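Local coordinates for protein staphylococcal enterotoxin-like toxin (Staphylococcus aureus, PDB 4DXF) that probably binds host glycans, as a secreted superantigen-like protein built from an oligonucleotide/oligosaccharide-binding domain and a beta-grasp domain, at residues L28-E33 / V78-E83; G35-K40 / G71-V76; D52-K57 / N88-S93; K103-K108 / D192-D197. All coordinates share one frame; numbering follows the deposited sequence.

Interaction 1: L28-E33 / V78-E83; sequences LEFKNE and VFVVLE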
loop_
_atom_site.group_PDB
_atom_site.type_symbol
_atom_site.label_atom_id
_atom_site.label_comp_id
_atom_site.label_asym_id
_atom_site.label_seq_id
_atom_site.Cartn_x
_atom_site.Cartn_y
_atom_site.Cartn_z
ATOM N N LEU A 28 9.529 2.400 -3.003
ATOM C CA LEU A 28 10.105 2.728 -4.338
ATOM C C LEU A 28 8.938 2.599 -5.301
ATOM O O LEU A 28 7.917 1.848 -5.111
ATOM C CB LEU A 28 11.218 1.729 -4.723
ATOM C CG LEU A 28 12.546 1.705 -3.923
ATOM C CD1 LEU A 28 13.339 0.399 -4.024
ATOM C CD2 LEU A 28 13.389 2.949 -4.215
ATOM N N GLU A 29 9.015 3.322 -6.423
ATOM C CA GLU A 29 7.887 3.233 -7.324
ATOM C C GLU A 29 8.454 3.031 -8.722
ATOM O O GLU A 29 9.265 3.857 -9.112
ATOM C CB GLU A 29 7.096 4.522 -7.323
ATOM C CG GLU A 29 6.213 4.652 -6.078
ATOM C CD GLU A 29 5.434 5.935 -5.985
ATOM O OE1 GLU A 29 4.996 6.445 -7.042
ATOM O OE2 GLU A 29 5.285 6.439 -4.843
ATOM N N PHE A 30 8.070 1.956 -9.407
ATOM C CA PHE A 30 8.569 1.648 -10.788
ATOM C C PHE A 30 7.426 1.651 -11.730
ATOM O O PHE A 30 6.518 0.869 -11.603
ATOM C CB PHE A 30 9.323 0.303 -10.786
ATOM C CG PHE A 30 10.512 0.305 -9.821
ATOM C CD1 PHE A 30 10.635 -0.670 -8.868
ATOM C CD2 PHE A 30 11.511 1.275 -9.933
ATOM C CE1 PHE A 30 11.720 -0.665 -8.035
ATOM C CE2 PHE A 30 12.580 1.287 -9.111
ATOM C CZ PHE A 30 12.666 0.335 -8.137
ATOM N N LYS A 31 7.412 2.560 -12.700
ATOM C CA LYS A 31 6.200 2.706 -13.450
ATOM C C LYS A 31 6.605 2.512 -14.937
ATOM O O LYS A 31 7.801 2.665 -15.265
ATOM C CB LYS A 31 5.538 4.087 -13.276
ATOM C CG LYS A 31 4.952 4.310 -11.836
ATOM C CD LYS A 31 4.001 5.535 -11.804
ATOM C CE LYS A 31 4.049 6.103 -10.399
ATOM N NZ LYS A 31 3.211 7.330 -10.271
ATOM N N ASN A 32 5.620 2.064 -15.689
ATOM C CA ASN A 32 5.761 1.776 -17.173
ATOM C C ASN A 32 6.918 0.774 -17.395
ATOM O O ASN A 32 7.809 0.939 -18.276
ATOM C CB ASN A 32 6.050 3.083 -17.893
ATOM C CG ASN A 32 4.886 4.072 -17.758
ATOM O OD1 ASN A 32 3.732 3.679 -17.841
ATOM N ND2 ASN A 32 5.191 5.360 -17.552
ATOM N N GLU A 33 6.907 -0.320 -16.617
ATOM C CA GLU A 33 7.952 -1.314 -16.661
ATOM C C GLU A 33 7.416 -2.620 -17.316
ATOM O O GLU A 33 6.264 -2.683 -17.692
ATOM C CB GLU A 33 8.455 -1.607 -15.191
ATOM C CG GLU A 33 9.233 -0.444 -14.560
ATOM C CD GLU A 33 10.632 -0.164 -15.216
ATOM O OE1 GLU A 33 11.184 -1.079 -15.844
ATOM O OE2 GLU A 33 11.211 0.959 -15.029
ATOM N N VAL A 78 4.706 -0.941 -10.335
ATOM C CA VAL A 78 4.823 -1.623 -9.005
ATOM C C VAL A 78 5.132 -0.604 -7.955
ATOM O O VAL A 78 6.031 0.270 -8.113
ATOM C CB VAL A 78 5.906 -2.704 -9.052
ATOM C CG1 VAL A 78 5.840 -3.569 -7.747
ATOM C CG2 VAL A 78 5.706 -3.679 -10.237
ATOM N N PHE A 79 4.358 -0.711 -6.834
ATOM C CA PHE A 79 4.675 0.058 -5.659
ATOM C C PHE A 79 5.435 -0.981 -4.775
ATOM O O PHE A 79 4.800 -2.020 -4.421
ATOM C CB PHE A 79 3.352 0.534 -5.015
ATOM C CG PHE A 79 3.609 1.281 -3.729
ATOM C CD1 PHE A 79 4.112 2.568 -3.768
ATOM C CD2 PHE A 79 3.410 0.662 -2.513
ATOM C CE1 PHE A 79 4.460 3.286 -2.547
ATOM C CE2 PHE A 79 3.759 1.318 -1.290
ATOM C CZ PHE A 79 4.245 2.639 -1.288
ATOM N N VAL A 80 6.665 -0.646 -4.418
ATOM C CA VAL A 80 7.645 -1.529 -3.758
ATOM C C VAL A 80 7.929 -1.020 -2.359
ATOM O O VAL A 80 8.312 0.116 -2.170
ATOM C CB VAL A 80 8.983 -1.658 -4.567
ATOM C CG1 VAL A 80 10.096 -2.468 -3.818
ATOM C CG2 VAL A 80 8.706 -2.247 -5.901
ATOM N N VAL A 81 7.887 -1.973 -1.414
ATOM C CA VAL A 81 8.424 -1.713 -0.080
ATOM C C VAL A 81 9.361 -2.921 0.174
ATOM O O VAL A 81 8.830 -4.044 0.305
ATOM C CB VAL A 81 7.250 -1.717 0.974
ATOM C CG1 VAL A 81 7.865 -1.497 2.417
ATOM C CG2 VAL A 81 6.270 -0.594 0.717
ATOM N N LEU A 82 10.681 -2.723 0.140
ATOM C CA LEU A 82 11.639 -3.857 0.226
ATOM C C LEU A 82 11.512 -4.388 1.679
ATOM O O LEU A 82 11.371 -3.594 2.614
ATOM C CB LEU A 82 13.044 -3.464 -0.026
ATOM C CG LEU A 82 13.331 -2.928 -1.441
ATOM C CD1 LEU A 82 14.728 -2.413 -1.481
ATOM C CD2 LEU A 82 13.069 -4.154 -2.340
ATOM N N GLU A 83 11.483 -5.704 1.796
ATOM C CA GLU A 83 11.263 -6.332 3.118
ATOM C C GLU A 83 12.194 -7.507 3.269
ATOM O O GLU A 83 12.648 -8.089 2.272
ATOM C CB GLU A 83 9.857 -6.895 3.183
ATOM C CG GLU A 83 8.771 -5.926 3.368
ATOM C CD GLU A 83 7.397 -6.598 3.580
ATOM O OE1 GLU A 83 7.272 -7.579 4.361
ATOM O OE2 GLU A 83 6.392 -6.108 3.059
#
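Four backbone hydrogen bonds join strand 28-31 to the end of strand 76-80 as antiparallel neighbours. Leu28 and Val80 form one hydrogen-bonded pair, with Leu28 N 2.7 Å from Val80 O; Phe30 and Val78 form the next, where Phe30 N points almost straight at Val78 O (N-H...O 174°). Glu29 and Phe79 make the non-hydrogen-bonded pair between them, and Glu29 CA adds a CA-H...O contact to Val78 O.

Apolar packing lies on the face carrying Leu28, Phe30, Val78 and Val80. Leu28 CB meets Val80 CB at 4.1 Å. Val80 CG2 comes obliquely to Phe30 CD1 at 3.9 Å, and the Leu28 and Leu82 side chains cross obliquely, touching through their CD1 methyls. The Tyr56 ring, from the non-adjacent strand 56-59, meets the Phe30 ring with planes about 55° apart.

On the other face, Glu29 CG abuts the edge of the Phe79 ring at CD1 (3.8 Å). The extended Glu29 chain carries its carboxylate along that edge to a salt bridge with Lys144 of helix 138-153, against which Phe79 also packs; Lys31 NZ makes a long ion pair with Glu29 OE1.

Such a strand pairing, one face inward and one against the long helix, belongs to the N-terminal OB-fold domain of the superantigen fold.

Interaction 2: G35-K40 / G71-V76; sequences GIILKK and GVHRNV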
loop_
_atom_site.group_PDB
_atom_site.type_symbol
_atom_site.label_atom_id
_atom_site.label_comp_id
_atom_site.label_asym_id
_atom_site.label_seq_id
_atom_site.Cartn_x
_atom_site.Cartn_y
_atom_site.Cartn_z
ATOM N N GLY A 35 7.229 -6.935 -16.506
ATOM C CA GLY A 35 7.455 -7.990 -15.489
ATOM C C GLY A 35 7.676 -9.321 -16.184
ATOM O O GLY A 35 7.009 -9.589 -17.189
ATOM N N ILE A 36 8.573 -10.136 -15.613
ATOM C CA ILE A 36 8.907 -11.435 -16.193
ATOM C C ILE A 36 8.619 -12.494 -15.134
ATOM O O ILE A 36 9.172 -12.414 -14.061
ATOM C CB ILE A 36 10.397 -11.406 -16.536
ATOM C CG1 ILE A 36 10.669 -10.422 -17.720
ATOM C CG2 ILE A 36 10.950 -12.791 -16.925
ATOM C CD1 ILE A 36 12.176 -10.047 -17.831
ATOM N N ILE A 37 7.809 -13.494 -15.478
ATOM C CA ILE A 37 7.498 -14.591 -14.543
ATOM C C ILE A 37 8.059 -15.877 -15.119
ATOM O O ILE A 37 7.730 -16.242 -16.247
ATOM C CB ILE A 37 6.039 -14.702 -14.292
ATOM C CG1 ILE A 37 5.493 -13.387 -13.667
ATOM C CG2 ILE A 37 5.759 -15.912 -13.334
ATOM C CD1 ILE A 37 4.043 -13.246 -13.728
ATOM N N LEU A 38 8.945 -16.486 -14.358
ATOM C CA LEU A 38 9.623 -17.717 -14.755
ATOM C C LEU A 38 8.925 -18.924 -14.173
ATOM O O LEU A 38 7.824 -18.836 -13.659
ATOM C CB LEU A 38 11.046 -17.674 -14.231
ATOM C CG LEU A 38 11.906 -16.458 -14.556
ATOM C CD1 LEU A 38 13.189 -16.546 -13.782
ATOM C CD2 LEU A 38 12.163 -16.355 -16.062
ATOM N N LYS A 39 9.589 -20.073 -14.227
ATOM C CA LYS A 39 9.011 -21.330 -13.730
ATOM C C LYS A 39 8.860 -21.271 -12.193
ATOM O O LYS A 39 9.782 -20.801 -11.511
ATOM C CB LYS A 39 10.017 -22.425 -14.132
ATOM C CG LYS A 39 9.613 -23.878 -13.907
ATOM C CD LYS A 39 10.846 -24.744 -14.197
ATOM C CE LYS A 39 11.123 -24.760 -15.709
ATOM N NZ LYS A 39 12.034 -25.881 -16.129
ATOM N N LYS A 40 7.734 -21.736 -11.639
ATOM C CA LYS A 40 7.598 -21.807 -10.142
ATOM C C LYS A 40 8.755 -22.574 -9.460
ATOM O O LYS A 40 9.152 -23.658 -9.909
ATOM C CB LYS A 40 6.246 -22.406 -9.755
ATOM C CG LYS A 40 5.924 -22.516 -8.241
ATOM C CD LYS A 40 4.506 -23.105 -8.118
ATOM C CE LYS A 40 4.335 -23.912 -6.835
ATOM N NZ LYS A 40 4.153 -22.995 -5.678
ATOM N N GLY A 71 5.657 -15.961 -18.125
ATOM C CA GLY A 71 6.064 -15.205 -19.306
ATOM C C GLY A 71 6.151 -13.713 -19.027
ATOM O O GLY A 71 6.420 -13.286 -17.879
ATOM N N VAL A 72 5.878 -12.945 -20.079
ATOM C CA VAL A 72 6.142 -11.506 -20.087
ATOM C C VAL A 72 4.868 -10.740 -19.939
ATOM O O VAL A 72 3.866 -10.952 -20.547
ATOM C CB VAL A 72 6.913 -11.109 -21.396
ATOM C CG1 VAL A 72 7.172 -9.558 -21.503
ATOM C CG2 VAL A 72 8.254 -11.825 -21.428
ATOM N N HIS A 73 4.909 -9.753 -19.055
ATOM C CA HIS A 73 3.756 -8.864 -18.865
ATOM C C HIS A 73 4.189 -7.426 -19.058
ATOM O O HIS A 73 5.126 -6.993 -18.412
ATOM C CB HIS A 73 3.176 -9.040 -17.407
ATOM C CG HIS A 73 2.683 -10.437 -17.209
ATOM N ND1 HIS A 73 1.433 -10.825 -17.595
ATOM C CD2 HIS A 73 3.331 -11.554 -16.835
ATOM C CE1 HIS A 73 1.300 -12.129 -17.406
ATOM N NE2 HIS A 73 2.435 -12.596 -16.944
ATOM N N ARG A 74 3.507 -6.692 -19.917
ATOM C CA ARG A 74 3.982 -5.337 -20.225
ATOM C C ARG A 74 3.086 -4.291 -19.549
ATOM O O ARG A 74 2.035 -4.626 -19.043
ATOM C CB ARG A 74 4.102 -5.200 -21.789
ATOM C CG ARG A 74 5.165 -6.208 -22.292
ATOM C CD ARG A 74 5.435 -6.081 -23.869
ATOM N NE ARG A 74 6.286 -4.899 -23.999
ATOM C CZ ARG A 74 7.605 -4.873 -23.949
ATOM N NH1 ARG A 74 8.367 -5.969 -23.813
ATOM N NH2 ARG A 74 8.180 -3.698 -23.993
ATOM N N ASN A 75 3.492 -3.009 -19.474
ATOM C CA ASN A 75 2.597 -1.993 -18.904
ATOM C C ASN A 75 2.208 -2.302 -17.458
ATOM O O ASN A 75 1.032 -2.247 -17.112
ATOM C CB ASN A 75 1.279 -1.832 -19.606
ATOM C CG ASN A 75 1.434 -1.308 -21.032
ATOM O OD1 ASN A 75 0.894 -1.905 -21.970
ATOM N ND2 ASN A 75 2.157 -0.218 -21.191
ATOM N N VAL A 76 3.234 -2.662 -16.744
ATOM C CA VAL A 76 3.204 -2.905 -15.278
ATOM C C VAL A 76 3.812 -1.703 -14.521
ATOM O O VAL A 76 4.905 -1.208 -14.859
ATOM C CB VAL A 76 3.962 -4.237 -15.052
ATOM C CG1 VAL A 76 4.301 -4.475 -13.567
ATOM C CG2 VAL A 76 3.022 -5.301 -15.629
#
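Gly71 adopts backbone angles (phi 119°, psi -149°) suited to a residue without a side chain, since a CB would collide with the carbonyl oxygen of the residue before, yet it still pairs as a regular strand residue. Gly71 N donates to Ile37 O at 2.8 Å, in the carbonyl plane and on a lone pair, while Gly71 O accepts from Ile37 N. A second hydrogen-bonded pair follows at Gly35 and His73: Gly35 N reaches His73 O nearly straight (171°), and His73 N returns the bond to Gly35 O at 2.8 Å. Ile36 and Val72 sit between them as the non-hydrogen-bonded pair, on the opposite face from Ile37 and His73.

With a glycine in each hydrogen-bonded pair, Ile37 and His73 meet diagonally. Ile37 CG1 lies anti to the carbonyl carbon, and the chain runs on to place CD1 3.6 Å from His73 CD2 and 3.7 Å from His73 NE2, approaching the imidazole obliquely. Tyr68 packs edge-to-face with the same ring, and Met47 of strand 46-49 touches both side chains. Beyond His73, Asn75 and Val76 both face Glu33 in a G1 beta bulge, where the chain turns a corner.

His73 NE2 is hydrogen-bonded to Gly69 O, so this nitrogen carries the proton; the bond helps set the ring's rotation, so that its CD2-NE2 side meets the Ile37 methyl while NE2 stays satisfied by Gly69 O.

Interaction 3: D52-K57 / N88-S93; sequences DYFIYK and NLEKYS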
loop_
_atom_site.group_PDB
_atom_site.type_symbol
_atom_site.label_atom_id
_atom_site.label_comp_id
_atom_site.label_asym_id
_atom_site.label_seq_id
_atom_site.Cartn_x
_atom_site.Cartn_y
_atom_site.Cartn_z
ATOM N N ASP A 52 16.701 -1.124 -12.793
ATOM C CA ASP A 52 18.026 -0.619 -12.548
ATOM C C ASP A 52 19.002 -1.795 -12.649
ATOM O O ASP A 52 18.767 -2.690 -13.501
ATOM C CB ASP A 52 18.097 0.085 -11.180
ATOM C CG ASP A 52 17.519 -0.772 -10.054
ATOM O OD1 ASP A 52 17.434 -1.987 -10.238
ATOM O OD2 ASP A 52 17.072 -0.217 -8.989
ATOM N N TYR A 53 20.039 -1.829 -11.811
ATOM C CA TYR A 53 20.976 -2.994 -11.817
ATOM C C TYR A 53 20.520 -4.192 -10.958
ATOM O O TYR A 53 21.178 -5.236 -10.930
ATOM C CB TYR A 53 22.404 -2.581 -11.535
ATOM C CG TYR A 53 23.052 -2.066 -12.791
ATOM C CD1 TYR A 53 23.211 -0.681 -13.011
ATOM C CD2 TYR A 53 23.460 -2.966 -13.786
ATOM C CE1 TYR A 53 23.812 -0.196 -14.228
ATOM C CE2 TYR A 53 24.044 -2.493 -14.981
ATOM C CZ TYR A 53 24.197 -1.129 -15.176
ATOM O OH TYR A 53 24.757 -0.714 -16.336
ATOM N N PHE A 54 19.378 -4.065 -10.324
ATOM C CA PHE A 54 18.784 -5.146 -9.536
ATOM C C PHE A 54 17.594 -5.864 -10.172
ATOM O O PHE A 54 16.714 -5.298 -10.899
ATOM C CB PHE A 54 18.345 -4.602 -8.151
ATOM C CG PHE A 54 19.485 -4.022 -7.346
ATOM C CD1 PHE A 54 20.315 -4.860 -6.574
ATOM C CD2 PHE A 54 19.755 -2.654 -7.381
ATOM C CE1 PHE A 54 21.405 -4.322 -5.825
ATOM C CE2 PHE A 54 20.805 -2.088 -6.627
ATOM C CZ PHE A 54 21.645 -2.929 -5.838
ATOM N N ILE A 55 17.469 -7.140 -9.832
ATOM C CA ILE A 55 16.253 -7.802 -10.183
ATOM C C ILE A 55 15.304 -7.821 -8.975
ATOM O O ILE A 55 15.616 -8.500 -7.956
ATOM C CB ILE A 55 16.566 -9.263 -10.651
ATOM C CG1 ILE A 55 17.639 -9.296 -11.766
ATOM C CG2 ILE A 55 15.363 -9.954 -11.059
ATOM C CD1 ILE A 55 17.932 -10.773 -12.235
ATOM N N TYR A 56 14.202 -7.094 -9.052
ATOM C CA TYR A 56 13.220 -7.094 -7.964
ATOM C C TYR A 56 12.263 -8.215 -8.067
ATOM O O TYR A 56 11.626 -8.466 -9.089
ATOM C CB TYR A 56 12.487 -5.751 -7.748
ATOM C CG TYR A 56 13.375 -4.598 -7.529
ATOM C CD1 TYR A 56 14.159 -4.083 -8.555
ATOM C CD2 TYR A 56 13.456 -3.959 -6.249
ATOM C CE1 TYR A 56 15.031 -2.993 -8.329
ATOM C CE2 TYR A 56 14.309 -2.868 -6.038
ATOM C CZ TYR A 56 15.055 -2.373 -7.065
ATOM O OH TYR A 56 15.882 -1.324 -6.854
ATOM N N LYS A 57 12.173 -8.995 -6.965
ATOM C CA LYS A 57 11.269 -10.131 -6.958
ATOM C C LYS A 57 9.984 -9.751 -6.282
ATOM O O LYS A 57 9.970 -9.532 -5.043
ATOM C CB LYS A 57 11.891 -11.285 -6.151
ATOM C CG LYS A 57 13.255 -11.748 -6.687
ATOM C CD LYS A 57 13.124 -13.040 -7.400
ATOM C CE LYS A 57 14.527 -13.342 -7.905
ATOM N NZ LYS A 57 14.408 -13.601 -9.322
ATOM N N ASN A 88 15.278 -16.190 1.052
ATOM C CA ASN A 88 16.646 -15.749 0.807
ATOM C C ASN A 88 16.779 -14.830 -0.444
ATOM O O ASN A 88 17.706 -14.957 -1.234
ATOM C CB ASN A 88 17.642 -16.936 0.799
ATOM C CG ASN A 88 19.100 -16.499 1.059
ATOM O OD1 ASN A 88 19.382 -15.691 1.958
ATOM N ND2 ASN A 88 20.034 -17.042 0.266
ATOM N N LEU A 89 15.866 -13.870 -0.589
ATOM C CA LEU A 89 15.923 -12.952 -1.756
ATOM C C LEU A 89 16.386 -11.572 -1.360
ATOM O O LEU A 89 15.951 -11.050 -0.341
ATOM C CB LEU A 89 14.557 -12.877 -2.387
ATOM C CG LEU A 89 14.071 -14.171 -3.005
ATOM C CD1 LEU A 89 12.642 -13.972 -3.476
ATOM C CD2 LEU A 89 15.026 -14.631 -4.181
ATOM N N GLU A 90 17.290 -10.981 -2.134
ATOM C CA GLU A 90 17.891 -9.723 -1.750
ATOM C C GLU A 90 16.885 -8.524 -1.838
ATOM O O GLU A 90 16.905 -7.575 -1.019
ATOM C CB GLU A 90 19.090 -9.503 -2.659
ATOM C CG GLU A 90 19.956 -8.277 -2.403
ATOM C CD GLU A 90 21.063 -8.090 -3.471
ATOM O OE1 GLU A 90 21.170 -8.946 -4.419
ATOM O OE2 GLU A 90 21.809 -7.074 -3.360
ATOM N N LYS A 91 16.071 -8.577 -2.883
ATOM C CA LYS A 91 15.113 -7.505 -3.253
ATOM C C LYS A 91 13.771 -8.128 -3.458
ATOM O O LYS A 91 13.460 -8.765 -4.468
ATOM C CB LYS A 91 15.595 -6.778 -4.526
ATOM C CG LYS A 91 16.948 -6.243 -4.404
ATOM C CD LYS A 91 17.004 -4.936 -3.586
ATOM C CE LYS A 91 18.371 -4.326 -3.616
ATOM N NZ LYS A 91 18.395 -3.081 -2.816
ATOM N N TYR A 92 12.939 -7.959 -2.445
ATOM C CA TYR A 92 11.731 -8.634 -2.344
ATOM C C TYR A 92 10.736 -7.628 -1.801
ATOM O O TYR A 92 11.077 -6.842 -0.884
ATOM C CB TYR A 92 11.946 -9.785 -1.319
ATOM C CG TYR A 92 10.727 -10.413 -0.820
ATOM C CD1 TYR A 92 10.076 -9.898 0.329
ATOM C CD2 TYR A 92 10.217 -11.577 -1.392
ATOM C CE1 TYR A 92 8.909 -10.488 0.844
ATOM C CE2 TYR A 92 9.023 -12.138 -0.906
ATOM C CZ TYR A 92 8.410 -11.590 0.241
ATOM O OH TYR A 92 7.290 -12.197 0.744
ATOM N N SER A 93 9.544 -7.703 -2.356
ATOM C CA SER A 93 8.345 -6.939 -2.044
ATOM C C SER A 93 7.054 -7.709 -2.347
ATOM O O SER A 93 7.015 -8.688 -3.153
ATOM C CB SER A 93 8.430 -5.536 -2.710
ATOM O OG SER A 93 7.328 -4.765 -2.402
HETATM O O HOH W 1 17.054 -0.954 -4.299
#
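Lys91 reaches across from segment 88-93 and touches three residues of 52-57 in turn. Its CB lies 3.8 Å from Ile55 O and 3.9 Å from Tyr56 CD2. The chain then bends at chi2 (-78°) and runs beside the Tyr56 side chain, pointing the same way, with CD near Tyr56 CE2. CE settles over one face of the Phe54 ring, offset toward its rim and closest to CD1 at 3.6 Å, a CH-pi contact. At the tip, Lys91 NZ stands 4.4 Å from the centroid of the Phe54 ring, only 8° off the normal, as a cation-pi partner. The same NZ donates to a water that in turn donates to Tyr56 OH.

Tyr56 OH gives its own proton to the syn lone pair of Asp52 OD2 (2.7 Å), while Asp52 OD1 accepts from Phe54 N in an Asx turn. One carboxylate thus holds both the turn bearing Phe54 and the tyrosine. Glu90 OE2 meets the Phe54 edge at CE1, its carboxylate perpendicular to the ring.

Along the backbone, Lys57 N donates to Lys91 O (2.8 Å), and Ser93 N makes a longer bond to Lys57 O. The Lys57 chain crosses both Leu89 methyls at about a right angle before its NZ reaches Asn48. The two bonds to Lys57 open the parallel pairing of strands 56-59 and 92-99 in the OB-fold barrel.

Interaction 4: K103-K108 / D192-D197; sequences KKVDHK and DGTNID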
loop_
_atom_site.group_PDB
_atom_site.type_symbol
_atom_site.label_atom_id
_atom_site.label_comp_id
_atom_site.label_asym_id
_atom_site.label_seq_id
_atom_site.Cartn_x
_atom_site.Cartn_y
_atom_site.Cartn_z
ATOM N N LYS A 103 -3.407 7.468 -19.645
ATOM C CA LYS A 103 -3.698 8.913 -19.778
ATOM C C LYS A 103 -3.183 9.652 -18.539
ATOM O O LYS A 103 -2.886 8.992 -17.532
ATOM C CB LYS A 103 -5.213 9.147 -19.924
ATOM C CG LYS A 103 -6.063 8.592 -18.762
ATOM C CD LYS A 103 -7.282 9.494 -18.447
ATOM C CE LYS A 103 -8.414 9.351 -19.436
ATOM N NZ LYS A 103 -9.107 8.050 -19.262
ATOM N N LYS A 104 -3.042 10.980 -18.623
ATOM C CA LYS A 104 -2.706 11.795 -17.455
ATOM C C LYS A 104 -3.817 11.606 -16.414
ATOM O O LYS A 104 -4.983 11.502 -16.743
ATOM C CB LYS A 104 -2.704 13.271 -17.797
ATOM C CG LYS A 104 -1.640 13.793 -18.678
ATOM C CD LYS A 104 -1.937 15.292 -18.841
ATOM C CE LYS A 104 -0.895 15.966 -19.680
ATOM N NZ LYS A 104 -1.425 17.293 -20.126
ATOM N N VAL A 105 -3.449 11.581 -15.143
ATOM C CA VAL A 105 -4.418 11.530 -14.048
ATOM C C VAL A 105 -3.994 12.611 -13.032
ATOM O O VAL A 105 -2.860 12.603 -12.565
ATOM C CB VAL A 105 -4.420 10.118 -13.379
ATOM C CG1 VAL A 105 -5.329 10.067 -12.176
ATOM C CG2 VAL A 105 -4.897 9.037 -14.355
ATOM N N ASP A 106 -4.894 13.518 -12.702
ATOM C CA ASP A 106 -4.629 14.570 -11.713
ATOM C C ASP A 106 -5.905 14.727 -10.906
ATOM O O ASP A 106 -6.853 15.383 -11.312
ATOM C CB ASP A 106 -4.160 15.906 -12.351
ATOM C CG ASP A 106 -3.818 16.975 -11.296
ATOM O OD1 ASP A 106 -3.854 16.654 -10.081
ATOM O OD2 ASP A 106 -3.530 18.152 -11.678
ATOM N N HIS A 107 -5.930 14.024 -9.776
ATOM C CA HIS A 107 -7.121 13.801 -9.012
ATOM C C HIS A 107 -6.692 13.970 -7.549
ATOM O O HIS A 107 -5.510 13.817 -7.217
ATOM C CB HIS A 107 -7.732 12.416 -9.342
ATOM C CG HIS A 107 -8.978 12.096 -8.565
ATOM N ND1 HIS A 107 -10.031 12.981 -8.419
ATOM C CD2 HIS A 107 -9.334 10.977 -7.888
ATOM C CE1 HIS A 107 -10.974 12.432 -7.666
ATOM N NE2 HIS A 107 -10.581 11.207 -7.342
ATOM N N LYS A 108 -7.627 14.379 -6.715
ATOM C CA LYS A 108 -7.349 14.770 -5.326
ATOM C C LYS A 108 -8.485 14.132 -4.519
ATOM O O LYS A 108 -9.616 14.152 -4.952
ATOM C CB LYS A 108 -7.373 16.351 -5.200
ATOM N N ASP A 192 -9.707 1.550 -8.741
ATOM C CA ASP A 192 -9.733 2.587 -9.768
ATOM C C ASP A 192 -9.441 3.893 -9.049
ATOM O O ASP A 192 -10.312 4.422 -8.339
ATOM C CB ASP A 192 -11.121 2.602 -10.467
ATOM C CG ASP A 192 -11.214 3.694 -11.558
ATOM O OD1 ASP A 192 -10.385 4.637 -11.536
ATOM O OD2 ASP A 192 -12.150 3.638 -12.401
ATOM N N GLY A 193 -8.223 4.378 -9.193
ATOM C CA GLY A 193 -7.802 5.641 -8.536
ATOM C C GLY A 193 -8.701 6.809 -8.826
ATOM O O GLY A 193 -9.016 7.584 -7.928
ATOM N N THR A 194 -9.146 6.938 -10.087
ATOM C CA THR A 194 -10.028 8.018 -10.487
ATOM C C THR A 194 -11.399 8.049 -9.771
ATOM O O THR A 194 -12.066 9.083 -9.749
ATOM C CB THR A 194 -10.227 8.010 -12.072
ATOM O OG1 THR A 194 -11.155 6.984 -12.457
ATOM C CG2 THR A 194 -8.900 7.697 -12.760
ATOM N N ASN A 195 -11.789 6.911 -9.195
ATOM C CA ASN A 195 -13.049 6.725 -8.538
ATOM C C ASN A 195 -12.993 6.900 -7.001
ATOM O O ASN A 195 -14.027 6.829 -6.345
ATOM C CB ASN A 195 -13.592 5.322 -8.870
ATOM C CG ASN A 195 -15.104 5.220 -8.703
ATOM O OD1 ASN A 195 -15.606 4.579 -7.756
ATOM N ND2 ASN A 195 -15.851 5.911 -9.607
ATOM N N ILE A 196 -11.809 7.136 -6.441
ATOM C CA ILE A 196 -11.742 7.449 -4.997
ATOM C C ILE A 196 -12.422 8.810 -4.766
ATOM O O ILE A 196 -12.083 9.811 -5.404
ATOM C CB ILE A 196 -10.291 7.450 -4.507
ATOM C CG1 ILE A 196 -9.704 6.041 -4.644
ATOM C CG2 ILE A 196 -10.182 7.901 -3.033
ATOM C CD1 ILE A 196 -8.143 5.977 -4.447
ATOM N N ASP A 197 -13.355 8.840 -3.831
ATOM C CA ASP A 197 -14.026 10.064 -3.528
ATOM C C ASP A 197 -13.375 10.841 -2.359
ATOM O O ASP A 197 -12.909 11.986 -2.532
ATOM C CB ASP A 197 -15.483 9.756 -3.230
ATOM C CG ASP A 197 -16.303 11.000 -3.186
ATOM O OD1 ASP A 197 -16.164 11.863 -4.101
ATOM O OD2 ASP A 197 -17.035 11.132 -2.211
HETATM O O HOH W 2 -12.499 13.394 -5.042
#
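The His107 imidazole presents its edge to segment 192-197: Ile196 O and Gly193 O lie near the ring plane, and Thr194 O approaches obliquely. This is the entrance to the beta-grasp domain, where strand 107-116 begins beside strand 196-203, its parallel neighbour in the mixed sheet, and a short 3-10 turn at 193-195 leads into the latter. His107 CG is anti to the backbone N (chi1 179°), which sends the ring across to the turn. His107 NE2 donates to Ile196 O at 2.8 Å, the acceptor only 9° out of the ring plane, so NE2 is protonated. On the same side, His107 CD2 is 3.4 Å from Gly193 O. The carbonyl oxygens on this side of the ring could stabilise a positive charge, although the bond from NE2 is met equally by the neutral ring.

Thr194 CG2 is met at 4.3 Å by CG1 of Val105, just before the strand. Within the turn, Thr194 OG1 donates to Asp192 OD1, and Asn195 N to Asp192 O. Ile131 of the outermost strand 122-131 packs on both His107 and Ile196. Past the imidazole, one water spans the two strand starts, donating to Lys108 O at 3.0 Å and to Asp197 O at 2.9 Å.

From the N terminus, strand 28-31 turns a corner at Asn32 into strand 33-37. Interaction 1 closes the long loop from this first strand to strand 76-80, and the smaller loop of interaction 2, between 35-40 and 71-76, falls wholly within it; Glu33 N and Val76 O join the two contacts at their shared corners. Interaction 3 crosses both, because 52-57 lies within their loops and 88-93 beyond them; it touches interaction 1 where Glu83 N meets Tyr92 O. These three tie the OB-fold sheet together. Interaction 4 follows in series, about 30 Å from interaction 3 between centres, and brings together two strand starts in the beta-grasp domain.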